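Long-range contact in putative acyl-CoA dehydrogenase (Burkholderia xenovorans, PDB 5JSC), which belongs to the acyl-CoA dehydrogenase family of flavoproteins and binds flavin-adenine dinucleotide as a four-chain assembly: residues Ser269-Arg283 with Ala346-Met360. Numbering follows the deposited sequence.
Sequences SLGFARHAMAEGVAR and AQQVIDAAVQLYGGM. With FAD (flavin-adenine dinucleotide), chain T; EDO (1,2-ethanediol), chain O.
Helices 250-286 and 332-356 of the C-terminal helical domain run side by side here; the axes of the two short segments approach to 8.5 Å at an angle of 22°, and Ala273, Ala276 and Gly280 meet Ala346 and Ala353 along the seam. Such small residues suit so close a pairing: Ala353 CB lies 3.5 Å from the carbonyl O of Ala276. The larger Ile350 packs its CG1 on the Ala276 methyl, 3.7 Å from CB. Gly280, with no side chain, lets Leu356 CD1 come to 3.9 Å from its CA. Val349 turns CG1 anti to its backbone N, which brings that methyl to Ala273 O and Ala276 CB.

Toward the cofactor, polar groups join the packing. Arg283 lays its aliphatic chain across the Tyr357 ring, with CG 3.8 Å from the centroid and almost on the ring normal, a CH-pi contact; the bend at chi2 (67°) carries the guanidinium on over the CD2 rim, its plane 26° from the ring's. The Tyr357 hydroxyl gives a weak hydrogen bond to Glu279 O. Arg283 NE donates to a water 2.8 Å away, which in turn donates to Leu356 O and FAD O2A. Beyond the turn at Gly358, whose positive phi suits glycine, Gly359 N binds FAD O1P at 2.8 Å, so this part of the C-terminal helical domain supplies one side of the FAD site, which the second subunit shares, as in the acyl-CoA dehydrogenase fold.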
loop_
_atom_site.group_PDB
_atom_site.type_symbol
_atom_site.label_atom_id
_atom_site.label_comp_id
_atom_site.label_asym_id
_atom_site.label_seq_id
_atom_site.Cartn_x
_atom_site.Cartn_y
_atom_site.Cartn_z
ATOM N N SER C 269 18.045 6.078 9.510
ATOM C CA SER C 269 17.136 5.843 8.389
ATOM C C SER C 269 16.657 7.159 7.800
ATOM O O SER C 269 16.636 7.347 6.575
ATOM C CB SER C 269 15.926 5.029 8.858
ATOM O OG SER C 269 16.300 3.772 9.381
ATOM N N LEU C 270 16.263 8.077 8.675
ATOM C CA LEU C 270 15.803 9.394 8.261
ATOM C C LEU C 270 16.887 10.148 7.501
ATOM O O LEU C 270 16.601 10.797 6.489
ATOM C CB LEU C 270 15.364 10.166 9.509
ATOM C CG LEU C 270 15.085 11.659 9.390
ATOM C CD1 LEU C 270 13.929 11.902 8.428
ATOM C CD2 LEU C 270 14.759 12.225 10.781
ATOM N N GLY C 271 18.131 10.090 7.986
ATOM C CA GLY C 271 19.225 10.745 7.274
ATOM C C GLY C 271 19.440 10.184 5.879
ATOM O O GLY C 271 19.615 10.932 4.913
ATOM N N PHE C 272 19.444 8.850 5.754
ATOM C CA PHE C 272 19.515 8.240 4.430
ATOM C C PHE C 272 18.363 8.721 3.548
ATOM O O PHE C 272 18.566 9.047 2.369
ATOM C CB PHE C 272 19.496 6.713 4.547
ATOM C CG PHE C 272 20.742 6.121 5.166
ATOM C CD1 PHE C 272 22.015 6.526 4.757
ATOM C CD2 PHE C 272 20.639 5.143 6.155
ATOM C CE1 PHE C 272 23.153 5.973 5.323
ATOM C CE2 PHE C 272 21.779 4.584 6.724
ATOM C CZ PHE C 272 23.038 5.004 6.314
ATOM N N ALA C 273 17.146 8.777 4.103
ATOM C CA ALA C 273 15.996 9.259 3.336
ATOM C C ALA C 273 16.182 10.709 2.899
ATOM O O ALA C 273 15.845 11.072 1.762
ATOM C CB ALA C 273 14.708 9.098 4.146
ATOM N N ARG C 274 16.704 11.564 3.787
ATOM C CA ARG C 274 16.909 12.955 3.394
ATOM C C ARG C 274 17.915 13.066 2.259
ATOM O O ARG C 274 17.769 13.918 1.370
ATOM C CB ARG C 274 17.371 13.789 4.588
ATOM C CG ARG C 274 16.297 14.014 5.640
ATOM C CD ARG C 274 16.691 15.185 6.528
ATOM N NE ARG C 274 15.830 15.367 7.703
ATOM C CZ ARG C 274 14.659 16.001 7.697
ATOM N NH1 ARG C 274 14.165 16.480 6.567
ATOM N NH2 ARG C 274 13.972 16.148 8.831
ATOM N N HIS C 275 18.953 12.225 2.269
ATOM C CA HIS C 275 19.890 12.225 1.149
ATOM C C HIS C 275 19.173 11.848 -0.144
ATOM O O HIS C 275 19.335 12.514 -1.175
ATOM C CB HIS C 275 21.048 11.268 1.449
ATOM C CG HIS C 275 22.204 11.393 0.506
ATOM N ND1 HIS C 275 23.356 10.648 0.645
ATOM C CD2 HIS C 275 22.386 12.164 -0.592
ATOM C CE1 HIS C 275 24.202 10.964 -0.321
ATOM N NE2 HIS C 275 23.643 11.887 -1.080
ATOM N N ALA C 276 18.342 10.801 -0.100
ATOM C CA ALA C 276 17.595 10.401 -1.293
ATOM C C ALA C 276 16.653 11.507 -1.753
ATOM O O ALA C 276 16.482 11.728 -2.961
ATOM C CB ALA C 276 16.812 9.114 -1.011
ATOM N N MET C 277 15.998 12.180 -0.804
ATOM C CA MET C 277 15.105 13.287 -1.142
ATOM C C MET C 277 15.849 14.384 -1.892
ATOM O O MET C 277 15.362 14.903 -2.904
ATOM C CB MET C 277 14.485 13.852 0.138
ATOM C CG MET C 277 13.516 15.012 -0.066
ATOM S SD MET C 277 11.863 14.394 -0.446
ATOM C CE MET C 277 11.564 14.987 -2.078
ATOM N N ALA C 278 17.022 14.776 -1.388
ATOM C CA ALA C 278 17.791 15.810 -2.076
ATOM C C ALA C 278 18.154 15.373 -3.489
ATOM O O ALA C 278 18.035 16.156 -4.441
ATOM C CB ALA C 278 19.045 16.153 -1.264
ATOM N N GLU C 279 18.590 14.121 -3.651
ATOM C CA GLU C 279 18.909 13.623 -4.987
ATOM C C GLU C 279 17.678 13.633 -5.886
ATOM O O GLU C 279 17.761 14.003 -7.067
ATOM C CB GLU C 279 19.475 12.204 -4.889
ATOM C CG GLU C 279 20.749 12.088 -4.087
ATOM C CD GLU C 279 21.962 12.603 -4.812
ATOM O OE1 GLU C 279 21.989 12.542 -6.052
ATOM O OE2 GLU C 279 22.905 13.044 -4.130
ATOM N N GLY C 280 16.532 13.216 -5.340
ATOM C CA GLY C 280 15.324 13.096 -6.143
ATOM C C GLY C 280 14.787 14.438 -6.606
ATOM O O GLY C 280 14.424 14.599 -7.774
ATOM N N VAL C 281 14.722 15.424 -5.702
ATOM C CA VAL C 281 14.200 16.718 -6.122
ATOM C C VAL C 281 15.156 17.383 -7.111
ATOM O O VAL C 281 14.710 18.004 -8.084
ATOM C CB VAL C 281 13.878 17.607 -4.897
ATOM C CG1 VAL C 281 15.138 18.147 -4.209
ATOM C CG2 VAL C 281 12.929 18.745 -5.292
ATOM N N ALA C 282 16.471 17.242 -6.906
ATOM C CA ALA C 282 17.413 17.821 -7.858
ATOM C C ALA C 282 17.270 17.190 -9.239
ATOM O O ALA C 282 17.345 17.887 -10.255
ATOM C CB ALA C 282 18.842 17.666 -7.347
ATOM N N ARG C 283 17.078 15.869 -9.295
ATOM C CA ARG C 283 16.936 15.196 -10.584
ATOM C C ARG C 283 15.616 15.556 -11.252
ATOM O O ARG C 283 15.572 15.772 -12.469
ATOM C CB ARG C 283 17.057 13.685 -10.396
ATOM C CG ARG C 283 17.018 12.895 -11.701
ATOM C CD ARG C 283 18.249 13.180 -12.558
ATOM N NE ARG C 283 18.319 12.227 -13.666
ATOM C CZ ARG C 283 19.410 11.967 -14.379
ATOM N NH1 ARG C 283 20.551 12.598 -14.118
ATOM N NH2 ARG C 283 19.358 11.060 -15.349
ATOM N N ALA C 346 12.071 5.046 4.897
ATOM C CA ALA C 346 13.281 5.388 4.155
ATOM C C ALA C 346 13.482 4.450 2.978
ATOM O O ALA C 346 13.930 4.877 1.908
ATOM C CB ALA C 346 14.504 5.353 5.064
ATOM N N GLN C 347 13.140 3.170 3.144
ATOM C CA GLN C 347 13.200 2.242 2.017
ATOM C C GLN C 347 12.364 2.760 0.860
ATOM O O GLN C 347 12.810 2.761 -0.293
ATOM C CB GLN C 347 12.711 0.858 2.456
ATOM C CG GLN C 347 12.722 -0.194 1.329
ATOM C CD GLN C 347 14.074 -0.865 1.165
ATOM O OE1 GLN C 347 14.674 -1.322 2.141
ATOM N NE2 GLN C 347 14.576 -0.911 -0.075
ATOM N N GLN C 348 11.144 3.215 1.161
ATOM C CA GLN C 348 10.247 3.707 0.120
ATOM C C GLN C 348 10.781 4.977 -0.519
ATOM O O GLN C 348 10.680 5.149 -1.739
ATOM C CB GLN C 348 8.861 3.963 0.708
ATOM C CG GLN C 348 8.181 2.707 1.201
ATOM C CD GLN C 348 6.922 3.020 1.976
ATOM O OE1 GLN C 348 6.752 4.133 2.486
ATOM N NE2 GLN C 348 6.026 2.044 2.066
ATOM N N VAL C 349 11.304 5.900 0.296
ATOM C CA VAL C 349 11.840 7.154 -0.231
ATOM C C VAL C 349 13.013 6.878 -1.157
ATOM O O VAL C 349 13.111 7.435 -2.259
ATOM C CB VAL C 349 12.254 8.075 0.930
ATOM C CG1 VAL C 349 12.953 9.327 0.397
ATOM C CG2 VAL C 349 11.018 8.443 1.745
ATOM N N ILE C 350 13.936 6.034 -0.701
ATOM C CA ILE C 350 15.114 5.693 -1.485
ATOM C C ILE C 350 14.709 4.994 -2.773
ATOM O O ILE C 350 15.230 5.297 -3.852
ATOM C CB ILE C 350 16.066 4.841 -0.626
ATOM C CG1 ILE C 350 16.692 5.729 0.459
ATOM C CG2 ILE C 350 17.129 4.184 -1.479
ATOM C CD1 ILE C 350 17.336 4.934 1.588
ATOM N N ASP C 351 13.748 4.073 -2.686
ATOM C CA ASP C 351 13.288 3.366 -3.877
ATOM C C ASP C 351 12.711 4.328 -4.900
ATOM O O ASP C 351 12.942 4.174 -6.112
ATOM C CB ASP C 351 12.250 2.321 -3.484
ATOM C CG ASP C 351 11.827 1.467 -4.634
ATOM O OD1 ASP C 351 12.579 0.530 -4.967
ATOM O OD2 ASP C 351 10.736 1.736 -5.193
ATOM N N ALA C 352 11.958 5.327 -4.432
ATOM C CA ALA C 352 11.398 6.330 -5.330
ATOM C C ALA C 352 12.496 7.172 -5.970
ATOM O O ALA C 352 12.413 7.505 -7.156
ATOM C CB ALA C 352 10.412 7.220 -4.572
ATOM N N ALA C 353 13.536 7.524 -5.201
ATOM C CA ALA C 353 14.640 8.295 -5.767
ATOM C C ALA C 353 15.395 7.503 -6.835
ATOM O O ALA C 353 15.806 8.067 -7.860
ATOM C CB ALA C 353 15.591 8.759 -4.653
ATOM N N VAL C 354 15.611 6.203 -6.606
ATOM C CA VAL C 354 16.184 5.349 -7.647
ATOM C C VAL C 354 15.353 5.442 -8.922
ATOM O O VAL C 354 15.884 5.631 -10.025
ATOM C CB VAL C 354 16.281 3.892 -7.156
ATOM C CG1 VAL C 354 16.612 2.965 -8.324
ATOM C CG2 VAL C 354 17.335 3.776 -6.071
ATOM N N GLN C 355 14.032 5.325 -8.782
ATOM C CA GLN C 355 13.155 5.322 -9.950
ATOM C C GLN C 355 13.241 6.641 -10.711
ATOM O O GLN C 355 13.239 6.656 -11.954
ATOM C CB GLN C 355 11.719 5.035 -9.514
ATOM C CG GLN C 355 10.799 4.615 -10.639
ATOM C CD GLN C 355 11.101 3.224 -11.182
ATOM O OE1 GLN C 355 11.928 2.487 -10.638
ATOM N NE2 GLN C 355 10.407 2.850 -12.254
ATOM N N LEU C 356 13.336 7.760 -9.984
ATOM C CA LEU C 356 13.425 9.062 -10.644
ATOM C C LEU C 356 14.690 9.177 -11.482
ATOM O O LEU C 356 14.695 9.875 -12.510
ATOM C CB LEU C 356 13.381 10.188 -9.600
ATOM C CG LEU C 356 12.038 10.445 -8.912
ATOM C CD1 LEU C 356 12.209 11.297 -7.649
ATOM C CD2 LEU C 356 11.045 11.097 -9.891
ATOM N N TYR C 357 15.760 8.489 -11.077
ATOM C CA TYR C 357 17.020 8.534 -11.807
ATOM C C TYR C 357 17.060 7.624 -13.029
ATOM O O TYR C 357 18.037 7.689 -13.782
ATOM C CB TYR C 357 18.183 8.176 -10.882
ATOM C CG TYR C 357 18.827 9.399 -10.323
ATOM C CD1 TYR C 357 18.362 9.974 -9.150
ATOM C CD2 TYR C 357 19.872 10.012 -10.993
ATOM C CE1 TYR C 357 18.938 11.120 -8.648
ATOM C CE2 TYR C 357 20.459 11.147 -10.492
ATOM C CZ TYR C 357 19.986 11.696 -9.318
ATOM O OH TYR C 357 20.560 12.844 -8.802
ATOM N N GLY C 358 16.044 6.786 -13.248
ATOM C CA GLY C 358 16.094 5.897 -14.399
ATOM C C GLY C 358 17.259 4.927 -14.318
ATOM O O GLY C 358 17.604 4.415 -13.245
ATOM N N GLY C 359 17.888 4.677 -15.472
ATOM C CA GLY C 359 18.992 3.731 -15.511
ATOM C C GLY C 359 20.114 4.098 -14.558
ATOM O O GLY C 359 20.727 3.223 -13.932
ATOM N N MET C 360 20.384 5.397 -14.415
ATOM C CA MET C 360 21.420 5.845 -13.498
ATOM C C MET C 360 21.111 5.462 -12.057
ATOM O O MET C 360 22.031 5.368 -11.235
ATOM C CB MET C 360 21.577 7.356 -13.621
ATOM C CG MET C 360 22.793 7.907 -12.956
ATOM S SD MET C 360 23.005 9.602 -13.500
ATOM C CE MET C 360 23.481 9.344 -15.208
HETATM P PA FAD T . 14.491 8.949 -17.768
HETATM O O1A FAD T . 13.953 8.929 -19.158
HETATM O O2A FAD T . 15.252 10.193 -17.370
HETATM O O5B FAD T . 13.291 8.690 -16.773
HETATM C C5B FAD T . 13.514 8.813 -15.353
HETATM C C4B FAD T . 12.238 8.369 -14.687
HETATM O O4B FAD T . 11.184 9.285 -15.043
HETATM C C3B FAD T . 11.696 7.024 -15.152
HETATM O O3B FAD T . 12.367 5.918 -14.552
HETATM C C2B FAD T . 10.224 7.124 -14.748
HETATM O O2B FAD T . 10.053 6.756 -13.380
HETATM C C1B FAD T . 9.936 8.622 -14.944
HETATM N N9A FAD T . 9.148 8.955 -16.128
HETATM C C8A FAD T . 9.479 8.711 -17.435
HETATM N N7A FAD T . 8.636 9.214 -18.303
HETATM C C5A FAD T . 7.677 9.830 -17.511
HETATM C C6A FAD T . 6.522 10.567 -17.825
HETATM N N6A FAD T . 6.108 10.806 -19.078
HETATM N N1A FAD T . 5.792 11.059 -16.799
HETATM C C2A FAD T . 6.198 10.819 -15.548
HETATM N N3A FAD T . 7.269 10.137 -15.132
HETATM C C4A FAD T . 7.977 9.671 -16.169
HETATM N N1 FAD T . 18.467 0.844 -23.350
HETATM C C2 FAD T . 18.712 0.416 -24.621
HETATM O O2 FAD T . 18.491 1.127 -25.609
HETATM N N3 FAD T . 19.208 -0.847 -24.826
HETATM C C4 FAD T . 19.486 -1.779 -23.845
HETATM O O4 FAD T . 20.006 -2.848 -24.140
HETATM C C4X FAD T . 19.197 -1.337 -22.509
HETATM N N5 FAD T . 19.493 -2.136 -21.517
HETATM C C5X FAD T . 19.388 -1.639 -20.228
HETATM C C6 FAD T . 19.853 -2.421 -19.169
HETATM C C7 FAD T . 19.881 -1.928 -17.869
HETATM C C7M FAD T . 20.428 -2.786 -16.755
HETATM C C8 FAD T . 19.415 -0.631 -17.615
HETATM C C8M FAD T . 19.438 -0.057 -16.220
HETATM C C9 FAD T . 18.935 0.143 -18.665
HETATM C C9A FAD T . 18.922 -0.344 -19.968
HETATM N N10 FAD T . 18.544 0.459 -21.065
HETATM C C10 FAD T . 18.699 0.002 -22.352
HETATM C "C1'" FAD T . 18.092 1.837 -20.827
HETATM C "C2'" FAD T . 16.669 1.935 -20.288
HETATM O "O2'" FAD T . 15.721 1.597 -21.303
HETATM C "C3'" FAD T . 16.408 3.358 -19.790
HETATM O "O3'" FAD T . 17.199 3.530 -18.618
HETATM C "C4'" FAD T . 14.948 3.664 -19.453
HETATM O "O4'" FAD T . 14.185 3.727 -20.661
HETATM C "C5'" FAD T . 14.791 4.950 -18.669
HETATM O "O5'" FAD T . 15.425 6.012 -19.414
HETATM P P FAD T . 16.406 6.967 -18.559
HETATM O O1P FAD T . 17.427 6.189 -17.815
HETATM O O2P FAD T . 16.992 7.975 -19.506
HETATM O O3P FAD T . 15.435 7.691 -17.525
HETATM C C1 EDO O . 15.204 16.837 12.188
HETATM O O1 EDO O . 15.212 15.694 11.336
HETATM C C2 EDO O . 16.570 17.505 12.170
HETATM O O2 EDO O . 17.073 17.544 10.832
HETATM O O HOH W 1 16.180 10.683 -14.624
#